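PDB 5VEO: ectonucleotide pyrophosphatase/phosphodiesterase family member 5 from Mus musculus, which probably hydrolyses nucleotide phosphodiester or pyrophosphate bonds as a zinc-dependent ectoenzyme, with restricted nucleotide hydrolysis. Local coordinates for residues Y241-K244 / E245-T248; E262-F265 / D266-Y269. The protein carries 1 engineered substitution. All coordinates share one frame; numbering follows the deposited sequence.

Interaction 1. Residues Y241-K244 / E245-T248; sequences YLDK and EHYT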
ATOM      1  N   TYR A 241     -26.823  -6.190  15.338  1.00 22.23           N
ATOM      2  CA  TYR A 241     -26.848  -5.007  16.190  1.00 22.85           C
ATOM      3  C   TYR A 241     -27.542  -3.812  15.569  1.00 23.39           C
ATOM      4  O   TYR A 241     -28.140  -3.018  16.302  1.00 25.26           O
ATOM      5  CB  TYR A 241     -25.416  -4.574  16.537  1.00 21.23           C
ATOM      6  CG  TYR A 241     -24.541  -5.739  16.913  1.00 21.74           C
ATOM      7  CD1 TYR A 241     -24.716  -6.393  18.120  1.00 23.86           C
ATOM      8  CD2 TYR A 241     -23.560  -6.205  16.049  1.00 22.67           C
ATOM      9  CE1 TYR A 241     -23.939  -7.480  18.462  1.00 24.88           C
ATOM     10  CE2 TYR A 241     -22.769  -7.278  16.387  1.00 25.54           C
ATOM     11  CZ  TYR A 241     -22.963  -7.914  17.594  1.00 22.75           C
ATOM     12  OH  TYR A 241     -22.169  -8.983  17.922  1.00 24.94           O
ATOM     13  N   LEU A 242     -27.454  -3.652  14.249  1.00 25.31           N
ATOM     14  CA  LEU A 242     -27.840  -2.433  13.559  1.00 23.37           C
ATOM     15  C   LEU A 242     -28.906  -2.735  12.525  1.00 23.59           C
ATOM     16  O   LEU A 242     -28.871  -3.780  11.863  1.00 26.52           O
ATOM     17  CB  LEU A 242     -26.657  -1.783  12.824  1.00 22.85           C
ATOM     18  CG  LEU A 242     -25.406  -1.347  13.570  1.00 26.50           C
ATOM     19  CD1 LEU A 242     -24.367  -0.770  12.589  1.00 25.55           C
ATOM     20  CD2 LEU A 242     -25.765  -0.328  14.623  1.00 27.59           C
ATOM     21  N   ASP A 243     -29.836  -1.792  12.388  1.00 24.55           N
ATOM     22  CA  ASP A 243     -30.810  -1.798  11.312  1.00 24.81           C
ATOM     23  C   ASP A 243     -30.150  -1.279  10.040  1.00 25.73           C
ATOM     24  O   ASP A 243     -29.737  -0.118   9.981  1.00 24.81           O
ATOM     25  CB  ASP A 243     -31.993  -0.928  11.735  1.00 27.36           C
ATOM     26  CG  ASP A 243     -33.080  -0.856  10.697  1.00 31.02           C
ATOM     27  OD1 ASP A 243     -32.831  -1.204   9.523  1.00 32.39           O
ATOM     28  OD2 ASP A 243     -34.196  -0.420  11.077  1.00 38.01           O
ATOM     29  N   LYS A 244     -30.046  -2.141   9.023  1.00 25.50           N
ATOM     30  CA  LYS A 244     -29.347  -1.789   7.790  1.00 26.92           C
ATOM     31  C   LYS A 244     -29.942  -0.571   7.094  1.00 27.54           C
ATOM     32  O   LYS A 244     -29.243   0.078   6.306  1.00 32.11           O
ATOM     33  CB  LYS A 244     -29.356  -2.984   6.836  1.00 31.78           C
ATOM     34  CG  LYS A 244     -30.746  -3.380   6.348  1.00 40.40           C
ATOM     35  CD  LYS A 244     -30.719  -4.689   5.551  1.00 46.17           C
ATOM     36  CE  LYS A 244     -32.117  -5.133   5.111  1.00 49.85           C
ATOM     37  NZ  LYS A 244     -32.863  -4.055   4.402  1.00 53.40           N
ATOM     38  N   GLU A 245     -31.206  -0.241   7.353  1.00 28.94           N
ATOM     39  CA  GLU A 245     -31.815   0.931   6.737  1.00 28.74           C
ATOM     40  C   GLU A 245     -31.338   2.240   7.343  1.00 26.91           C
ATOM     41  O   GLU A 245     -31.639   3.302   6.792  1.00 30.27           O
ATOM     42  CB  GLU A 245     -33.340   0.886   6.866  1.00 34.14           C
ATOM     43  CG  GLU A 245     -34.001  -0.312   6.231  1.00 41.33           C
ATOM     44  CD  GLU A 245     -33.761  -0.397   4.737  1.00 51.10           C
ATOM     45  OE1 GLU A 245     -33.715   0.665   4.075  1.00 53.71           O
ATOM     46  OE2 GLU A 245     -33.616  -1.530   4.223  1.00 55.78           O
ATOM     47  N   HIS A 246     -30.625   2.204   8.461  1.00 24.39           N
ATOM     48  CA  HIS A 246     -30.328   3.419   9.201  1.00 22.47           C
ATOM     49  C   HIS A 246     -28.885   3.866   9.064  1.00 20.57           C
ATOM     50  O   HIS A 246     -28.476   4.803   9.753  1.00 21.23           O
ATOM     51  CB  HIS A 246     -30.698   3.229  10.669  1.00 22.75           C
ATOM     52  CG  HIS A 246     -32.175   3.138  10.894  1.00 27.31           C
ATOM     53  ND1 HIS A 246     -32.729   2.805  12.111  1.00 34.50           N
ATOM     54  CD2 HIS A 246     -33.215   3.340  10.050  1.00 31.58           C
ATOM     55  CE1 HIS A 246     -34.046   2.804  12.007  1.00 36.04           C
ATOM     56  NE2 HIS A 246     -34.366   3.133  10.768  1.00 35.17           N
ATOM     57  N   TYR A 247     -28.101   3.226   8.197  1.00 18.69           N
ATOM     58  CA  TYR A 247     -26.745   3.683   7.937  1.00 15.68           C
ATOM     59  C   TYR A 247     -26.307   3.211   6.557  1.00 20.91           C
ATOM     60  O   TYR A 247     -26.910   2.315   5.958  1.00 19.62           O
ATOM     61  CB  TYR A 247     -25.775   3.177   9.009  1.00 17.66           C
ATOM     62  CG  TYR A 247     -25.556   1.677   8.978  1.00 18.10           C
ATOM     63  CD1 TYR A 247     -26.487   0.809   9.533  1.00 18.15           C
ATOM     64  CD2 TYR A 247     -24.422   1.132   8.387  1.00 18.00           C
ATOM     65  CE1 TYR A 247     -26.300  -0.565   9.509  1.00 19.25           C
ATOM     66  CE2 TYR A 247     -24.219  -0.246   8.360  1.00 18.36           C
ATOM     67  CZ  TYR A 247     -25.157  -1.087   8.934  1.00 18.07           C
ATOM     68  OH  TYR A 247     -24.972  -2.453   8.892  1.00 20.73           O
ATOM     69  N   THR A 248     -25.231   3.820   6.059  1.00 18.14           N
ATOM     70  CA  THR A 248     -24.568   3.371   4.840  1.00 17.47           C
ATOM     71  C   THR A 248     -23.180   2.879   5.215  1.00 14.46           C
ATOM     72  O   THR A 248     -22.451   3.554   5.953  1.00 14.40           O
ATOM     73  CB  THR A 248     -24.476   4.489   3.792  1.00 17.05           C
ATOM     74  OG1 THR A 248     -25.779   5.016   3.533  1.00 20.79           O
ATOM     75  CG2 THR A 248     -23.884   3.965   2.479  1.00 20.04           C
TER
HETATM   76  O   HOH W   1     -26.953  -4.016   9.536  1.00 28.50           O

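Interaction 2. Residues E262-F265 / D266-Y269; sequences EGKF and DEVY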
ATOM      1  N   GLU A 262     -29.410  10.495   8.626  1.00 24.75           N
ATOM      2  CA  GLU A 262     -29.718  11.665   9.441  1.00 23.86           C
ATOM      3  C   GLU A 262     -30.543  11.280  10.663  1.00 23.30           C
ATOM      4  O   GLU A 262     -31.538  10.559  10.556  1.00 26.01           O
ATOM      5  CB  GLU A 262     -30.472  12.686   8.611  1.00 25.83           C
ATOM      6  CG  GLU A 262     -30.899  13.891   9.454  1.00 30.57           C
ATOM      7  CD  GLU A 262     -31.383  15.059   8.632  1.00 33.39           C
ATOM      8  OE1 GLU A 262     -31.552  14.875   7.404  1.00 38.39           O
ATOM      9  OE2 GLU A 262     -31.589  16.151   9.226  1.00 31.79           O
ATOM     10  N   GLY A 263     -30.115  11.750  11.833  1.00 26.56           N
ATOM     11  CA  GLY A 263     -30.791  11.434  13.076  1.00 25.14           C
ATOM     12  C   GLY A 263     -30.421  10.117  13.723  1.00 28.36           C
ATOM     13  O   GLY A 263     -30.842   9.868  14.864  1.00 30.28           O
ATOM     14  N   LYS A 264     -29.650   9.260  13.051  1.00 23.29           N
ATOM     15  CA  LYS A 264     -29.382   7.923  13.562  1.00 27.03           C
ATOM     16  C   LYS A 264     -27.999   7.771  14.171  1.00 24.15           C
ATOM     17  O   LYS A 264     -27.618   6.647  14.532  1.00 26.51           O
ATOM     18  CB  LYS A 264     -29.550   6.888  12.453  1.00 26.75           C
ATOM     19  CG  LYS A 264     -30.838   7.054  11.668  1.00 32.11           C
ATOM     20  CD  LYS A 264     -32.060   6.935  12.555  1.00 36.08           C
ATOM     21  CE  LYS A 264     -33.332   7.089  11.745  1.00 39.23           C
ATOM     22  NZ  LYS A 264     -34.489   7.326  12.643  1.00 43.48           N
ATOM     23  N   PHE A 265     -27.243   8.859  14.319  1.00 23.03           N
ATOM     24  CA  PHE A 265     -25.899   8.724  14.861  1.00 23.28           C
ATOM     25  C   PHE A 265     -25.928   8.060  16.234  1.00 22.38           C
ATOM     26  O   PHE A 265     -25.241   7.064  16.464  1.00 25.68           O
ATOM     27  CB  PHE A 265     -25.209  10.084  14.931  1.00 23.62           C
ATOM     28  CG  PHE A 265     -23.786   9.999  15.353  1.00 24.22           C
ATOM     29  CD1 PHE A 265     -22.767   9.960  14.406  1.00 22.86           C
ATOM     30  CD2 PHE A 265     -23.457   9.891  16.692  1.00 24.78           C
ATOM     31  CE1 PHE A 265     -21.454   9.861  14.798  1.00 22.49           C
ATOM     32  CE2 PHE A 265     -22.141   9.783  17.084  1.00 27.41           C
ATOM     33  CZ  PHE A 265     -21.138   9.772  16.137  1.00 23.91           C
ATOM     34  N   ASP A 266     -26.722   8.592  17.168  1.00 23.03           N
ATOM     35  CA  ASP A 266     -26.737   8.008  18.504  1.00 22.39           C
ATOM     36  C   ASP A 266     -27.246   6.580  18.472  1.00 21.83           C
ATOM     37  O   ASP A 266     -26.734   5.713  19.194  1.00 26.18           O
ATOM     38  CB  ASP A 266     -27.601   8.842  19.450  1.00 26.75           C
ATOM     39  CG  ASP A 266     -26.911  10.091  19.892  1.00 31.91           C
ATOM     40  OD1 ASP A 266     -25.684  10.139  19.756  1.00 40.54           O
ATOM     41  OD2 ASP A 266     -27.583  11.012  20.405  1.00 39.42           O
ATOM     42  N   GLU A 267     -28.269   6.323  17.659  1.00 23.95           N
ATOM     43  CA  GLU A 267     -28.801   4.977  17.553  1.00 23.22           C
ATOM     44  C   GLU A 267     -27.715   4.008  17.120  1.00 21.49           C
ATOM     45  O   GLU A 267     -27.537   2.941  17.721  1.00 23.27           O
ATOM     46  CB  GLU A 267     -29.943   4.939  16.549  1.00 24.70           C
ATOM     47  CG  GLU A 267     -30.425   3.523  16.261  1.00 28.75           C
ATOM     48  CD  GLU A 267     -31.480   3.459  15.186  1.00 31.27           C
ATOM     49  OE1 GLU A 267     -32.424   4.273  15.224  1.00 35.23           O
ATOM     50  OE2 GLU A 267     -31.375   2.588  14.300  1.00 31.65           O
ATOM     51  N   VAL A 268     -26.993   4.364  16.058  1.00 22.48           N
ATOM     52  CA  VAL A 268     -25.964   3.485  15.505  1.00 20.86           C
ATOM     53  C   VAL A 268     -24.812   3.344  16.479  1.00 21.66           C
ATOM     54  O   VAL A 268     -24.340   2.235  16.759  1.00 22.30           O
ATOM     55  CB  VAL A 268     -25.493   4.027  14.146  1.00 21.45           C
ATOM     56  CG1 VAL A 268     -24.277   3.249  13.636  1.00 19.95           C
ATOM     57  CG2 VAL A 268     -26.615   3.931  13.154  1.00 22.13           C
ATOM     58  N   TYR A 269     -24.338   4.464  17.015  1.00 21.35           N
ATOM     59  CA  TYR A 269     -23.220   4.399  17.940  1.00 21.26           C
ATOM     60  C   TYR A 269     -23.579   3.597  19.189  1.00 19.66           C
ATOM     61  O   TYR A 269     -22.803   2.740  19.620  1.00 22.89           O
ATOM     62  CB  TYR A 269     -22.750   5.804  18.304  1.00 23.80           C
ATOM     63  CG  TYR A 269     -21.564   5.765  19.222  1.00 24.68           C
ATOM     64  CD1 TYR A 269     -21.729   5.838  20.590  1.00 27.48           C
ATOM     65  CD2 TYR A 269     -20.280   5.614  18.723  1.00 25.42           C
ATOM     66  CE1 TYR A 269     -20.648   5.782  21.443  1.00 30.47           C
ATOM     67  CE2 TYR A 269     -19.190   5.555  19.565  1.00 26.00           C
ATOM     68  CZ  TYR A 269     -19.381   5.646  20.926  1.00 27.87           C
ATOM     69  OH  TYR A 269     -18.301   5.587  21.768  1.00 37.74           O
TER
HETATM   70  O   HOH W   2     -30.019   8.565  16.948  1.00 30.44           O
HETATM   71  O   HOH W   3     -34.803   4.826  14.527  1.00 39.82           O

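Interaction 1. Residues Y241-K244 / E245-T248
Asp243 grips the residues that follow it through both its backbone and its carboxylate. Asp243 O accepts the backbone N-H of His246 at 2.9 Å in a fairly straight bond (162°), although the donor sits above the carbonyl plane. Asp243 OD1 takes the N-H of Glu245 at 2.9 Å, met from above the carboxylate plane. The other oxygen, Asp243 OD2, lies over one face of the His246 imidazole, 3.4 Å from CE1 and offset toward the rim, the two planes 33° apart. With CG anti to the backbone N (chi1 -180°), OD1 is brought to Glu245 N and OD2 over the imidazole. Together the bonds define an Asx turn nested in a type I beta turn, Asp243 to His246, that leads into strand 247-249 at the edge of the four-stranded antiparallel sheet. An alanine here would leave Glu245 N without its carboxylate acceptor and strip the oxygen from the imidazole face, so the turn would probably lose rigidity and the ring be held mainly through ND1, with less to fix its tilt. At the turn's corner Lys244 and Glu245 run side by side, and Lys244 NZ closes a 2.6 Å salt bridge to Glu245 OE2, nearly in line with the C-O bond. Leu242 meets Tyr247 at about a right angle: its CD1 stands 3.9 Å from the ring centroid in a CH-pi contact, while Asp243 O lies at the ring edge. Farther out, water 1 donates a hydrogen bond to Leu242 O and is 2.6 Å from Tyr247 OH, which also bonds Gln314. His246 ND1 is held by Glu267, and Leu242 packs on helix 265-272.

Interaction 2. Residues E262-F265 / D266-Y269
Glu267 runs alongside Lys264 in the first turn of helix 265-272, where Lys264 occupies the N-cap position. Two i to i+4 backbone bonds start the helix: Val268 N to Lys264 O and Tyr269 N to Phe265 O, each 2.8 Å. Lysine offers no side-chain acceptor for the amides of this turn, and water 2 serves one of them instead, accepting from Glu267 N at 2.9 Å while donating to Gly263 O. Gly263 adopts a positive phi (84°), at which a CB would be pressed against the carbonyl O of Glu262. The Glu267 side chain can be traced outward from the backbone. Its CB lies 3.5 Å from Lys264 O. From there CG is anti to the backbone N (chi1 173°) and the chain stays extended, which carries the carboxylate out beside the lysine chain. Glu267 OE1 then comes 3.8 Å from Lys264 CD. The ammonium and OE1 do not reach salt-bridge distance; water 3 joins them, accepting from Lys264 NZ and donating to Glu267 OE1 at 2.5 Å. OE2 goes to His246 outside the helix. A carboxylate this close to the helix start would probably be favoured by the amide dipoles as well. On the inner side the CB of Val268 is directed toward residues 262-265, with CG2 against Lys264 O, and the side chain packs on Ile258, Pro260 and Ile302, so the helix lies on the antiparallel sheet. Phe265 reaches Pro260, Pro301 and Ile302. Its ring receives Asp266 OD1 at the edge and in plane, 3.8 Å from Phe265 CD2, with the carboxylate turned 70° from the ring.

How the interactions relate
Interactions 1 and 2 follow one another along the chain, with centres about 9 Å apart. The residues between them include strand 255-260, which pairs with strand 247-249. Their main bridge is a probable hydrogen bond, His246 ND1 to Glu267 OE2 at 2.6 Å, tying the turn of interaction 1 to the helix start of interaction 2. Packing contacts of carbon against backbone carbonyl oxygen accompany it: Leu242 CD2 is 3.6 Å from Val268 O, and Lys264 CB is 3.6 Å from His246 O. Both interactions are peripheral, their centres about 30 Å and about 32 Å from the centre of the chain, and contribute no zinc ligand. An AMP, probably not the one at the zinc centre, touches Glu262.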